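Amino acid ABC transporter, periplasmic amino acid-binding protein (Brucella ovis, PDB 4Z9N) binds glutathione in its substrate cleft and probably delivers it, or related amino acid compounds, to an ABC transporter in the inner membrane. Local coordinates at residues 112-117 / 149-154; 135-138 / 142-145; 164-169 / 179-184. All coordinates share one frame; numbering follows the deposited sequence.

Contact 1 (112-117 / 149-154); sequences QGFMIN and DYFRAN
Phe114 reaches from strand 101-117 to helix 142-153 and puts the far end of its ring between two aromatic side chains of the helix. Its CE1 lies 4.2 Å from CD2 of Tyr150, and its CZ comes to 4.1 Å from CE1 of Phe151. The two helix rings receive it differently. Phe114 CZ stands at the edge of the Phe151 ring, near its plane, whereas Phe114 and Tyr150 meet obliquely, with ring centroids 5.9 Å apart and planes at 31°, neither stacked nor edge-to-face. Tyr150 extends its ring toward the strand because CG is anti to the backbone N (chi1 -177°). Phe151 starts off less directly, but the end of its ring still arrives beside Phe114.

One step out, Asn154, with which the chain leaves the helix, lies over Tyr150. Its ND2 is 3.2 Å above one face of the Tyr150 ring, toward the rim, and gives a hydrogen bond to Tyr150 O over 2.9 Å. That carbonyl oxygen also accepts the backbone N of Asn154, which means two N-H groups grip it at the helix end. Ile135 of strand 134-138 touches both phenylalanines, and Thr182 packs on Phe114 as well. Farther round the helix, Asp149 OD1 pairs with Arg152 NH2, while OD2 of the same carboxylate makes salt bridges to Arg261 and Arg328 of the second subunit.

Phe151 and Tyr150 thus face Phe114, while Asp149 faces the second subunit. Polar ties between strand and helix lie nearby, from Gln112 NE2 to Thr143 O and from Gln112 OE1 to Asn146 ND2. Between 112-117 and 149-154 themselves the attraction is apolar, carbon against carbon: packing of Phe114 and Phe151, with Tyr150 at the margin.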
loop_
_atom_site.group_PDB
_atom_site.type_symbol
_atom_site.label_atom_id
_atom_site.label_comp_id
_atom_site.label_asym_id
_atom_site.label_seq_id
_atom_site.Cartn_x
_atom_site.Cartn_y
_atom_site.Cartn_z
ATOM N N GLN D 112 -18.042 -3.170 1.696
ATOM C CA GLN D 112 -19.283 -3.951 1.568
ATOM C C GLN D 112 -20.532 -3.086 1.689
ATOM O O GLN D 112 -20.599 -2.197 2.546
ATOM C CB GLN D 112 -19.315 -5.047 2.632
ATOM C CG GLN D 112 -20.575 -5.895 2.657
ATOM C CD GLN D 112 -20.406 -7.104 3.554
ATOM O OE1 GLN D 112 -19.291 -7.424 3.973
ATOM N NE2 GLN D 112 -21.511 -7.790 3.860
ATOM N N GLY D 113 -21.523 -3.356 0.838
ATOM C CA GLY D 113 -22.782 -2.640 0.880
ATOM C C GLY D 113 -23.974 -3.561 0.693
ATOM O O GLY D 113 -23.824 -4.793 0.633
ATOM N N PHE D 114 -25.155 -2.957 0.633
ATOM C CA PHE D 114 -26.429 -3.666 0.493
ATOM C C PHE D 114 -27.250 -3.097 -0.655
ATOM O O PHE D 114 -27.282 -1.889 -0.856
ATOM C CB PHE D 114 -27.249 -3.572 1.783
ATOM C CG PHE D 114 -26.601 -4.228 2.952
ATOM C CD1 PHE D 114 -25.704 -3.520 3.749
ATOM C CD2 PHE D 114 -26.859 -5.559 3.237
ATOM C CE1 PHE D 114 -25.096 -4.126 4.823
ATOM C CE2 PHE D 114 -26.250 -6.182 4.313
ATOM C CZ PHE D 114 -25.366 -5.460 5.108
ATOM N N MET D 115 -27.925 -3.971 -1.393
ATOM C CA MET D 115 -28.782 -3.540 -2.501
ATOM C C MET D 115 -30.198 -4.076 -2.315
ATOM O O MET D 115 -30.374 -5.224 -1.890
ATOM C CB MET D 115 -28.197 -4.009 -3.830
ATOM C CG MET D 115 -28.948 -3.514 -5.068
ATOM S SD MET D 115 -27.984 -3.803 -6.574
ATOM C CE MET D 115 -28.007 -5.594 -6.658
ATOM N N ILE D 116 -31.194 -3.245 -2.626
ATOM C CA ILE D 116 -32.597 -3.648 -2.564
ATOM C C ILE D 116 -33.314 -3.266 -3.844
ATOM O O ILE D 116 -32.855 -2.408 -4.600
ATOM C CB ILE D 116 -33.336 -3.013 -1.371
ATOM C CG1 ILE D 116 -33.263 -1.483 -1.461
ATOM C CG2 ILE D 116 -32.794 -3.525 -0.046
ATOM C CD1 ILE D 116 -34.313 -0.761 -0.665
ATOM N N ASN D 117 -34.461 -3.893 -4.067
ATOM C CA ASN D 117 -35.369 -3.451 -5.110
ATOM C C ASN D 117 -36.262 -2.395 -4.490
ATOM O O ASN D 117 -37.130 -2.714 -3.678
ATOM C CB ASN D 117 -36.184 -4.620 -5.665
ATOM C CG ASN D 117 -37.063 -4.209 -6.830
ATOM O OD1 ASN D 117 -37.724 -3.173 -6.784
ATOM N ND2 ASN D 117 -37.042 -4.997 -7.897
ATOM N N ASP D 149 -21.473 -9.559 11.627
ATOM C CA ASP D 149 -20.948 -8.562 12.568
ATOM C C ASP D 149 -21.861 -7.344 12.641
ATOM O O ASP D 149 -22.163 -6.820 13.725
ATOM C CB ASP D 149 -19.553 -8.080 12.157
ATOM C CG ASP D 149 -18.464 -9.112 12.365
ATOM O OD1 ASP D 149 -18.677 -10.104 13.095
ATOM O OD2 ASP D 149 -17.368 -8.900 11.793
ATOM N N TYR D 150 -22.260 -6.866 11.468
ATOM C CA TYR D 150 -23.025 -5.626 11.363
ATOM C C TYR D 150 -24.414 -5.764 11.989
ATOM O O TYR D 150 -24.897 -4.859 12.671
ATOM C CB TYR D 150 -23.137 -5.219 9.889
ATOM C CG TYR D 150 -23.852 -3.914 9.621
ATOM C CD1 TYR D 150 -23.273 -2.698 9.957
ATOM C CD2 TYR D 150 -25.095 -3.901 8.991
ATOM C CE1 TYR D 150 -23.922 -1.494 9.697
ATOM C CE2 TYR D 150 -25.748 -2.702 8.715
ATOM C CZ TYR D 150 -25.156 -1.505 9.070
ATOM O OH TYR D 150 -25.802 -0.317 8.801
ATOM N N PHE D 151 -25.047 -6.912 11.780
ATOM C CA PHE D 151 -26.385 -7.117 12.311
ATOM C C PHE D 151 -26.342 -7.332 13.814
ATOM O O PHE D 151 -27.227 -6.860 14.520
ATOM C CB PHE D 151 -27.070 -8.293 11.601
ATOM C CG PHE D 151 -27.775 -7.889 10.349
ATOM C CD1 PHE D 151 -27.059 -7.390 9.265
ATOM C CD2 PHE D 151 -29.154 -7.964 10.265
ATOM C CE1 PHE D 151 -27.715 -6.989 8.115
ATOM C CE2 PHE D 151 -29.815 -7.561 9.130
ATOM C CZ PHE D 151 -29.102 -7.070 8.051
ATOM N N ARG D 152 -25.303 -8.019 14.300
ATOM C CA ARG D 152 -25.121 -8.208 15.739
ATOM C C ARG D 152 -24.923 -6.858 16.423
ATOM O O ARG D 152 -25.579 -6.538 17.420
ATOM C CB ARG D 152 -23.917 -9.108 16.041
ATOM C CG ARG D 152 -23.605 -9.194 17.529
ATOM C CD ARG D 152 -22.437 -10.151 17.840
ATOM N NE ARG D 152 -21.448 -10.083 16.767
ATOM C CZ ARG D 152 -21.079 -11.108 15.998
ATOM N NH1 ARG D 152 -21.537 -12.323 16.238
ATOM N NH2 ARG D 152 -20.200 -10.933 15.017
ATOM N N ALA D 153 -24.013 -6.064 15.869
ATOM C CA ALA D 153 -23.625 -4.800 16.481
ATOM C C ALA D 153 -24.806 -3.853 16.557
ATOM O O ALA D 153 -24.962 -3.100 17.523
ATOM C CB ALA D 153 -22.478 -4.162 15.692
ATOM N N ASN D 154 -25.642 -3.895 15.531
ATOM C CA ASN D 154 -26.749 -2.957 15.439
ATOM C C ASN D 154 -28.067 -3.542 15.909
ATOM O O ASN D 154 -29.126 -2.955 15.682
ATOM C CB ASN D 154 -26.872 -2.449 14.005
ATOM C CG ASN D 154 -25.746 -1.510 13.650
ATOM O OD1 ASN D 154 -25.743 -0.358 14.076
ATOM N ND2 ASN D 154 -24.771 -1.997 12.879
#

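Contact 2 (135-138 / 142-145); sequences ICVQ and TTEL. With GSH (glutathione), chain U.
Val137 points from strand 134-138 at the first turn of helix 142-153, and its CG2 makes the closest approach, 3.6 Å from CG2 of Thr143. The same methyl lies 3.7 Å from Glu144 N and also touches Glu144 CB, so one branch of the valine fits against the start of the helix. CG2 gets there by standing anti to the valine's own backbone N. The two side chains run antiparallel, methyl beside methyl, leaving Thr143 OG1 on the ligand side, 3.8 Å from CB1 of glutathione.

Gln138, the next residue, turns away from the helix and can be followed out to the ligand. Its CB and CG come within 4.2 Å of no ligand atom; the chain is extended beyond CG, and the amide at its end does the binding. There CD lies 3.6 Å from N3 of glutathione. OE1 accepts that peptide N3 over 2.9 Å, nearly straight at 164°, and also comes near CB2, while NE2 donates to the glycine carboxylate atom O32 over 2.8 Å, at 169°. With a donor and an acceptor both engaged, the amide is fixed in one orientation. At the other end of the ligand, Thr142 N donates a hydrogen bond to O11 of the glutamyl carboxylate over 2.9 Å; a helix start in this place would probably favour the negative charge.

The loop between strand and helix is tied down by Thr141 OG1, which bonds to both Gln138 O and Glu144 N. Strand 134-138 runs parallel to strands 159-163 and 180-182, one on each side, and helix 142-153 links strand 134-138 to strand 159-163 in a beta-alpha-beta crossover. Val137 and Thr143 both rest on Thr182, with Met147 continuing the packing along the helix.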
loop_
_atom_site.group_PDB
_atom_site.type_symbol
_atom_site.label_atom_id
_atom_site.label_comp_id
_atom_site.label_asym_id
_atom_site.label_seq_id
_atom_site.Cartn_x
_atom_site.Cartn_y
_atom_site.Cartn_z
ATOM N N ILE D 135 -31.366 -11.763 3.378
ATOM C CA ILE D 135 -30.292 -11.169 2.592
ATOM C C ILE D 135 -29.387 -12.238 2.002
ATOM O O ILE D 135 -28.787 -13.037 2.731
ATOM C CB ILE D 135 -29.492 -10.176 3.435
ATOM C CG1 ILE D 135 -30.449 -9.170 4.092
ATOM C CG2 ILE D 135 -28.459 -9.452 2.557
ATOM C CD1 ILE D 135 -29.756 -8.080 4.860
ATOM N N CYS D 136 -29.248 -12.233 0.679
ATOM C CA CYS D 136 -28.433 -13.260 0.058
ATOM C C CYS D 136 -26.972 -12.873 0.119
ATOM O O CYS D 136 -26.593 -11.702 0.042
ATOM C CB CYS D 136 -28.846 -13.538 -1.383
ATOM S SG CYS D 136 -28.527 -12.228 -2.501
ATOM N N VAL D 137 -26.153 -13.895 0.278
ATOM C CA VAL D 137 -24.709 -13.696 0.400
ATOM C C VAL D 137 -24.032 -14.995 -0.036
ATOM O O VAL D 137 -24.617 -16.070 0.097
ATOM C CB VAL D 137 -24.310 -13.300 1.844
ATOM C CG1 VAL D 137 -24.528 -14.467 2.806
ATOM C CG2 VAL D 137 -22.845 -12.837 1.898
ATOM N N GLN D 138 -22.809 -14.903 -0.552
ATOM C CA GLN D 138 -22.073 -16.119 -0.906
ATOM C C GLN D 138 -21.204 -16.660 0.212
ATOM O O GLN D 138 -20.591 -15.907 0.959
ATOM C CB GLN D 138 -21.203 -15.884 -2.129
ATOM C CG GLN D 138 -21.905 -16.235 -3.398
ATOM C CD GLN D 138 -21.003 -16.067 -4.584
ATOM O OE1 GLN D 138 -21.057 -15.053 -5.257
ATOM N NE2 GLN D 138 -20.148 -17.054 -4.833
ATOM N N THR D 142 -15.483 -12.727 2.741
ATOM C CA THR D 142 -15.458 -11.769 3.845
ATOM C C THR D 142 -16.879 -11.258 4.112
ATOM O O THR D 142 -17.280 -11.013 5.249
ATOM C CB THR D 142 -14.558 -10.576 3.527
ATOM O OG1 THR D 142 -14.927 -10.063 2.242
ATOM C CG2 THR D 142 -13.084 -10.971 3.502
ATOM N N THR D 143 -17.622 -11.092 3.022
ATOM C CA THR D 143 -18.978 -10.559 3.015
ATOM C C THR D 143 -19.875 -11.218 4.049
ATOM O O THR D 143 -20.566 -10.541 4.812
ATOM C CB THR D 143 -19.598 -10.753 1.624
ATOM O OG1 THR D 143 -18.615 -10.395 0.645
ATOM C CG2 THR D 143 -20.824 -9.865 1.429
ATOM N N GLU D 144 -19.854 -12.545 4.074
ATOM C CA GLU D 144 -20.727 -13.297 4.967
ATOM C C GLU D 144 -20.397 -12.998 6.437
ATOM O O GLU D 144 -21.294 -12.843 7.263
ATOM C CB GLU D 144 -20.604 -14.800 4.679
ATOM C CG GLU D 144 -21.455 -15.660 5.592
ATOM C CD GLU D 144 -21.189 -17.154 5.432
ATOM O OE1 GLU D 144 -20.070 -17.539 5.027
ATOM O OE2 GLU D 144 -22.103 -17.945 5.740
ATOM N N LEU D 145 -19.104 -12.904 6.754
ATOM C CA LEU D 145 -18.691 -12.640 8.133
ATOM C C LEU D 145 -19.018 -11.207 8.547
ATOM O O LEU D 145 -19.475 -10.966 9.667
ATOM C CB LEU D 145 -17.186 -12.903 8.308
ATOM C CG LEU D 145 -16.710 -14.293 7.848
ATOM C CD1 LEU D 145 -15.200 -14.463 8.016
ATOM C CD2 LEU D 145 -17.465 -15.388 8.603
HETATM N N1 GSH U . -14.194 -9.382 -1.826
HETATM C CA1 GSH U . -14.942 -10.423 -1.118
HETATM C C1 GSH U . -13.967 -11.526 -0.711
HETATM O O11 GSH U . -14.373 -12.455 0.041
HETATM O O12 GSH U . -12.774 -11.521 -1.124
HETATM C CB1 GSH U . -16.035 -11.050 -1.999
HETATM C CG1 GSH U . -15.375 -11.672 -3.245
HETATM C CD1 GSH U . -16.414 -12.509 -3.984
HETATM O OE1 GSH U . -16.236 -13.664 -4.221
HETATM N N2 GSH U . -17.631 -11.858 -4.405
HETATM C CA2 GSH U . -18.627 -12.665 -5.085
HETATM C C2 GSH U . -18.107 -13.230 -6.415
HETATM O O2 GSH U . -17.167 -12.793 -6.998
HETATM C CB2 GSH U . -19.942 -11.889 -5.223
HETATM S SG2 GSH U . -19.816 -10.524 -6.411
HETATM N N3 GSH U . -18.797 -14.393 -6.933
HETATM C CA3 GSH U . -18.367 -14.988 -8.169
HETATM C C3 GSH U . -18.164 -16.486 -7.940
HETATM O O31 GSH U . -18.023 -17.235 -8.941
HETATM O O32 GSH U . -18.122 -16.963 -6.764
#

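Contact 3 (164-169 / 179-184); sequences EKIEEA and DAYTTD. With GSH (glutathione), chain U.
Tyr181 meets helix 166-174 with its hydroxyl end among carbons: OH lies 3.6 Å from Ile166 CG1 and 3.8 Å from Ala169 CB, yet neither can bond to it. The polar need of this buried oxygen is met by Asn170 OD1, one residue farther along the helix. The ring reaches that place because CG is anti to the backbone N of Tyr181 (chi1 -163°), which directs the ring toward the helix. Ala169 points its methyl at the tyrosine, 4.2 Å from CE2, and the small side chain lets the ring come in close to the helix.

Ile166 crosses Tyr181 at about a right angle and works on two fronts. While CG1 leans on the hydroxyl, CD1 continues to the ligand, 3.7 Å from N3 of glutathione and close to its sulfur SG2; CB and CG2 lie against the glycine atom CA3. With CG1 anti to the isoleucine N, the longer branch runs from the tyrosine hydroxyl to the ligand. After Thr182 the chain turns a corner at Thr183, whose OG1 sits 3.5 Å from CB2 of the cysteine moiety. Asp184, next in line, takes the glutamyl amino group: N1 of glutathione donates to OD2 over only 2.6 Å, a short bond probably reinforced by opposite charges.

Both segments therefore offer residues to the glutathione pocket, while Tyr181 packs against Ile166 and Ala169. Strand 180-182 is an inner strand of its sheet, parallel to 134-138 and antiparallel to 101-117. Helix 166-174 covers the face on which Tyr181 stands, and helix 185-192 closes round the same ring through Leu188 and Val191, placing the tyrosine between two helices and the sheet.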
loop_
_atom_site.group_PDB
_atom_site.type_symbol
_atom_site.label_atom_id
_atom_site.label_comp_id
_atom_site.label_asym_id
_atom_site.label_seq_id
_atom_site.Cartn_x
_atom_site.Cartn_y
_atom_site.Cartn_z
ATOM N N GLU D 164 -23.863 -21.009 -2.823
ATOM C CA GLU D 164 -22.561 -21.516 -3.240
ATOM C C GLU D 164 -22.075 -20.910 -4.549
ATOM O O GLU D 164 -20.882 -20.903 -4.815
ATOM C CB GLU D 164 -22.600 -23.039 -3.379
ATOM C CG GLU D 164 -22.971 -23.763 -2.096
ATOM C CD GLU D 164 -22.037 -23.422 -0.951
ATOM O OE1 GLU D 164 -20.808 -23.579 -1.109
ATOM O OE2 GLU D 164 -22.535 -22.979 0.103
ATOM N N LYS D 165 -23.001 -20.423 -5.367
ATOM C CA LYS D 165 -22.670 -19.901 -6.690
ATOM C C LYS D 165 -23.335 -18.545 -6.899
ATOM O O LYS D 165 -24.430 -18.309 -6.403
ATOM C CB LYS D 165 -23.106 -20.880 -7.785
ATOM C CG LYS D 165 -22.425 -22.232 -7.710
ATOM C CD LYS D 165 -22.834 -23.117 -8.872
ATOM C CE LYS D 165 -21.737 -24.120 -9.200
ATOM N NZ LYS D 165 -22.222 -25.221 -10.074
ATOM N N ILE D 166 -22.679 -17.652 -7.629
ATOM C CA ILE D 166 -23.213 -16.301 -7.775
ATOM C C ILE D 166 -24.523 -16.317 -8.562
ATOM O O ILE D 166 -25.406 -15.491 -8.307
ATOM C CB ILE D 166 -22.182 -15.348 -8.416
ATOM C CG1 ILE D 166 -22.692 -13.900 -8.381
ATOM C CG2 ILE D 166 -21.867 -15.742 -9.853
ATOM C CD1 ILE D 166 -21.642 -12.856 -8.756
ATOM N N GLU D 167 -24.664 -17.250 -9.506
ATOM C CA GLU D 167 -25.863 -17.282 -10.342
ATOM C C GLU D 167 -27.074 -17.608 -9.486
ATOM O O GLU D 167 -28.157 -17.052 -9.686
ATOM C CB GLU D 167 -25.723 -18.306 -11.475
ATOM N N GLU D 168 -26.868 -18.513 -8.533
ATOM C CA GLU D 168 -27.887 -18.894 -7.570
ATOM C C GLU D 168 -28.296 -17.694 -6.709
ATOM O O GLU D 168 -29.489 -17.433 -6.519
ATOM C CB GLU D 168 -27.374 -20.035 -6.690
ATOM C CG GLU D 168 -27.105 -21.327 -7.450
ATOM C CD GLU D 168 -26.331 -22.349 -6.625
ATOM O OE1 GLU D 168 -25.805 -21.982 -5.546
ATOM O OE2 GLU D 168 -26.234 -23.517 -7.062
ATOM N N ALA D 169 -27.308 -16.966 -6.194
ATOM C CA ALA D 169 -27.594 -15.773 -5.407
ATOM C C ALA D 169 -28.382 -14.746 -6.230
ATOM O O ALA D 169 -29.374 -14.179 -5.759
ATOM C CB ALA D 169 -26.292 -15.149 -4.878
ATOM N N ASP D 179 -34.796 -10.416 0.194
ATOM C CA ASP D 179 -35.158 -9.003 0.250
ATOM C C ASP D 179 -34.019 -8.081 -0.158
ATOM O O ASP D 179 -34.254 -6.964 -0.616
ATOM C CB ASP D 179 -35.608 -8.618 1.653
ATOM C CG ASP D 179 -36.814 -9.375 2.095
ATOM O OD1 ASP D 179 -37.814 -9.361 1.353
ATOM O OD2 ASP D 179 -36.760 -9.975 3.181
ATOM N N ALA D 180 -32.792 -8.541 0.039
ATOM C CA ALA D 180 -31.615 -7.719 -0.221
ATOM C C ALA D 180 -30.442 -8.594 -0.646
ATOM O O ALA D 180 -30.461 -9.818 -0.471
ATOM C CB ALA D 180 -31.249 -6.895 1.010
ATOM N N TYR D 181 -29.439 -7.943 -1.219
ATOM C CA TYR D 181 -28.232 -8.584 -1.721
ATOM C C TYR D 181 -27.059 -7.891 -1.039
ATOM O O TYR D 181 -27.039 -6.656 -0.963
ATOM C CB TYR D 181 -28.151 -8.426 -3.248
ATOM C CG TYR D 181 -27.204 -9.358 -3.986
ATOM C CD1 TYR D 181 -25.828 -9.308 -3.772
ATOM C CD2 TYR D 181 -27.689 -10.252 -4.938
ATOM C CE1 TYR D 181 -24.966 -10.164 -4.470
ATOM C CE2 TYR D 181 -26.843 -11.100 -5.637
ATOM C CZ TYR D 181 -25.483 -11.049 -5.403
ATOM O OH TYR D 181 -24.647 -11.898 -6.103
ATOM N N THR D 182 -26.083 -8.642 -0.537
ATOM C CA THR D 182 -24.897 -7.978 -0.024
ATOM C C THR D 182 -23.633 -8.521 -0.683
ATOM O O THR D 182 -23.491 -9.733 -0.900
ATOM C CB THR D 182 -24.768 -8.088 1.533
ATOM O OG1 THR D 182 -23.684 -7.263 1.978
ATOM C CG2 THR D 182 -24.505 -9.536 1.993
ATOM N N THR D 183 -22.746 -7.596 -1.033
ATOM C CA THR D 183 -21.397 -7.907 -1.498
ATOM C C THR D 183 -20.635 -6.584 -1.600
ATOM O O THR D 183 -21.112 -5.553 -1.112
ATOM C CB THR D 183 -21.383 -8.667 -2.866
ATOM O OG1 THR D 183 -20.024 -8.952 -3.233
ATOM C CG2 THR D 183 -22.031 -7.862 -3.967
ATOM N N ASP D 184 -19.450 -6.608 -2.204
ATOM C CA ASP D 184 -18.671 -5.377 -2.382
ATOM C C ASP D 184 -19.438 -4.397 -3.237
ATOM O O ASP D 184 -20.178 -4.804 -4.139
ATOM C CB ASP D 184 -17.322 -5.701 -3.006
ATOM C CG ASP D 184 -16.536 -6.659 -2.159
ATOM O OD1 ASP D 184 -16.571 -6.475 -0.926
ATOM O OD2 ASP D 184 -15.919 -7.608 -2.701
HETATM N N1 GSH U . -14.194 -9.382 -1.826
HETATM C CA1 GSH U . -14.942 -10.423 -1.118
HETATM C C1 GSH U . -13.967 -11.526 -0.711
HETATM O O11 GSH U . -14.373 -12.455 0.041
HETATM O O12 GSH U . -12.774 -11.521 -1.124
HETATM C CB1 GSH U . -16.035 -11.050 -1.999
HETATM C CG1 GSH U . -15.375 -11.672 -3.245
HETATM C CD1 GSH U . -16.414 -12.509 -3.984
HETATM O OE1 GSH U . -16.236 -13.664 -4.221
HETATM N N2 GSH U . -17.631 -11.858 -4.405
HETATM C CA2 GSH U . -18.627 -12.665 -5.085
HETATM C C2 GSH U . -18.107 -13.230 -6.415
HETATM O O2 GSH U . -17.167 -12.793 -6.998
HETATM C CB2 GSH U . -19.942 -11.889 -5.223
HETATM S SG2 GSH U . -19.816 -10.524 -6.411
HETATM N N3 GSH U . -18.797 -14.393 -6.933
HETATM C CA3 GSH U . -18.367 -14.988 -8.169
HETATM C C3 GSH U . -18.164 -16.486 -7.940
HETATM O O31 GSH U . -18.023 -17.235 -8.941
HETATM O O32 GSH U . -18.122 -16.963 -6.764
#

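How the contacts relate
All three contacts belong to one lobe and one mixed sheet, in which strand 180-182 lies between 134-138 and 101-117. Contacts 2 and 3, with centres about 7 Å apart, are joined by Cys136 N to Ala180 O (2.9 Å), and contacts 1 and 3 by Met115 N to Tyr181 O (2.9 Å). Contacts 1 and 2 share helix 142-153; Ile135 CD1 of contact 2 packs 3.4 Å from Phe151 CZ of contact 1. Contacts 2 and 3 line the glutathione pocket with residues from strand ends and helix starts, whereas the Phe114 side chain of contact 1 is farther from the ligand, at about 13 Å. Contacts 1 and 2 also touch the second subunit.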